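Local coordinates for amidase, hydantoinase/carbamoylase family (Burkholderia vietnamiensis, PDB 5I4M) that probably hydrolyses N-carbamoyl-L-amino acids as a two-zinc amidase of the peptidase M20 family, at the interface of chains A and B. Residues are numbered along the deposited sequence; one frame, centred on the assembly and turned at random. Chains: chain A/B, Amidase, hydantoinase/carbamoylase family.

The interface of chains A and B. Residues chain A 150-152, 155, 236, 238, 305, 307, 343; chain B 295-296.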
# COMPACT_ATOMS: atom_id res chain seq x y z
N GLU A 150 19.30 -3.01 -7.72
CA GLU A 150 18.62 -3.08 -6.42
C GLU A 150 17.44 -4.05 -6.44
O GLU A 150 17.07 -4.58 -5.38
CB GLU A 150 18.14 -1.70 -5.98
CG GLU A 150 19.24 -0.74 -5.52
CD GLU A 150 19.75 -1.04 -4.12
OE1 GLU A 150 19.37 -2.08 -3.54
OE2 GLU A 150 20.55 -0.24 -3.58
N GLY A 151 16.83 -4.26 -7.60
CA GLY A 151 15.66 -5.11 -7.66
C GLY A 151 14.44 -4.57 -6.94
O GLY A 151 13.56 -5.35 -6.56
N SER A 152 14.34 -3.25 -6.77
CA SER A 152 13.23 -2.62 -6.06
C SER A 152 12.12 -2.18 -7.01
O SER A 152 10.95 -2.56 -6.82
CB SER A 152 13.74 -1.42 -5.26
OG SER A 152 12.64 -0.76 -4.63
N ALA A 155 11.73 -6.27 -10.10
CA ALA A 155 12.33 -7.32 -9.31
C ALA A 155 12.64 -8.53 -10.18
O ALA A 155 11.99 -8.75 -11.20
CB ALA A 155 11.40 -7.74 -8.16
N TRP A 236 13.94 -14.90 -2.74
CA TRP A 236 12.88 -13.90 -2.69
C TRP A 236 11.58 -14.50 -3.22
O TRP A 236 11.58 -15.31 -4.15
CB TRP A 236 13.21 -12.67 -3.54
CG TRP A 236 14.38 -11.84 -3.08
CD1 TRP A 236 15.32 -12.17 -2.15
CD2 TRP A 236 14.73 -10.55 -3.57
NE1 TRP A 236 16.24 -11.15 -2.02
CE2 TRP A 236 15.89 -10.14 -2.89
CE3 TRP A 236 14.16 -9.68 -4.52
CZ2 TRP A 236 16.51 -8.90 -3.12
CZ3 TRP A 236 14.75 -8.45 -4.74
CH2 TRP A 236 15.92 -8.07 -4.05
N GLU A 238 7.13 -13.77 -4.00
CA GLU A 238 5.93 -12.96 -4.13
C GLU A 238 4.73 -13.82 -3.76
O GLU A 238 4.58 -14.94 -4.26
CB GLU A 238 5.78 -12.42 -5.56
CG GLU A 238 6.81 -11.34 -5.91
CD GLU A 238 6.67 -10.78 -7.32
OE1 GLU A 238 7.39 -9.81 -7.64
OE2 GLU A 238 5.84 -11.29 -8.10
N THR A 305 5.83 -9.45 -0.34
CA THR A 305 7.10 -10.07 -0.68
C THR A 305 7.73 -10.70 0.55
O THR A 305 7.47 -10.30 1.69
CB THR A 305 8.08 -9.04 -1.27
OG1 THR A 305 8.33 -8.00 -0.31
CG2 THR A 305 7.50 -8.43 -2.53
N ASP A 307 11.71 -11.97 1.82
CA ASP A 307 13.14 -11.87 1.58
C ASP A 307 13.81 -12.77 2.61
O ASP A 307 13.69 -12.51 3.81
CB ASP A 307 13.59 -10.41 1.72
CG ASP A 307 15.08 -10.20 1.47
OD1 ASP A 307 15.93 -10.86 2.11
OD2 ASP A 307 15.40 -9.32 0.65
N ILE A 343 10.65 -15.94 -6.70
CA ILE A 343 11.02 -15.20 -7.90
C ILE A 343 12.53 -15.03 -8.05
O ILE A 343 12.98 -14.53 -9.09
CB ILE A 343 10.34 -13.82 -7.95
CG1 ILE A 343 10.85 -12.92 -6.83
CG2 ILE A 343 8.81 -13.97 -7.88
CD1 ILE A 343 10.67 -11.43 -7.14
N ARG B 295 10.89 -4.18 -1.42
CA ARG B 295 10.97 -5.55 -0.91
C ARG B 295 12.24 -5.82 -0.12
O ARG B 295 12.22 -6.63 0.81
CB ARG B 295 10.82 -6.55 -2.06
CG ARG B 295 11.81 -6.41 -3.21
CD ARG B 295 11.30 -7.24 -4.39
NE ARG B 295 10.18 -6.59 -5.08
CZ ARG B 295 9.21 -7.24 -5.72
NH1 ARG B 295 9.18 -8.57 -5.75
NH2 ARG B 295 8.25 -6.55 -6.34
N ASN B 296 13.35 -5.15 -0.44
CA ASN B 296 14.58 -5.37 0.31
C ASN B 296 14.91 -4.19 1.24
O ASN B 296 16.08 -3.93 1.53
CB ASN B 296 15.77 -5.73 -0.61
CG ASN B 296 15.95 -4.79 -1.81
OD1 ASN B 296 15.07 -4.01 -2.17
ND2 ASN B 296 17.11 -4.93 -2.47
O HOH W 1 9.98 -3.74 -4.28
O HOH W 2 10.44 -8.52 1.36
O HOH W 3 8.56 -3.69 -7.46
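The loop residues B:Arg295 and B:Asn296, with a near-helical backbone at B:Arg295, reach across the two-fold dimer interface onto strands 233-242 and 301-310 of chain A and the loop at A:Glu150 to A:Ala155. B:Arg295 supplies most of the surface chain B buries here, 114 Å². Its CG sits between the backbone N and the carbonyl carbon (chi1 56°), and a bend at chi3 turns the guanidinium into a slot: the methyl of A:Ala155 covers the centre of one face, CB to CZ 3.3 Å, while CG2 of A:Thr305 lies towards the rim of the other. At the edge, NH1 makes a nearly straight salt bridge of 2.9 Å to OE1 of A:Glu238, taken on the anti lone pair of that carboxylate oxygen; the extended A:Glu238 chain delivers it there. Further back, CD of B:Arg295 meets the CZ3 corner of the A:Trp236 indole at 3.7 Å, the two side chains crossing at about a right angle.

Water completes the grip. Water 1 joins the backbone N and NE of B:Arg295 to the carbonyl O of A:Ser152, and water 3 links NH2 to that same oxygen. Water 2 spans OG1 of A:Thr305 and the carbonyl O of B:Arg295.

B:Asn296 belongs to the 3-phosphoglycerate site, which suggests that this loop reaches towards the other subunit's zinc site; the ligand itself may come from purification or crystallisation. Its amide stands beside the six-membered end of the A:Trp236 indole, the planes 61° apart, and A:Asp307 OD2 overlies a face of that indole near its rim. ND2 donates to the carbonyl O of A:Glu150, a zinc ligand through its side chain, at 2.9 Å; the acceptor lies 31° out of the asparagine amide plane.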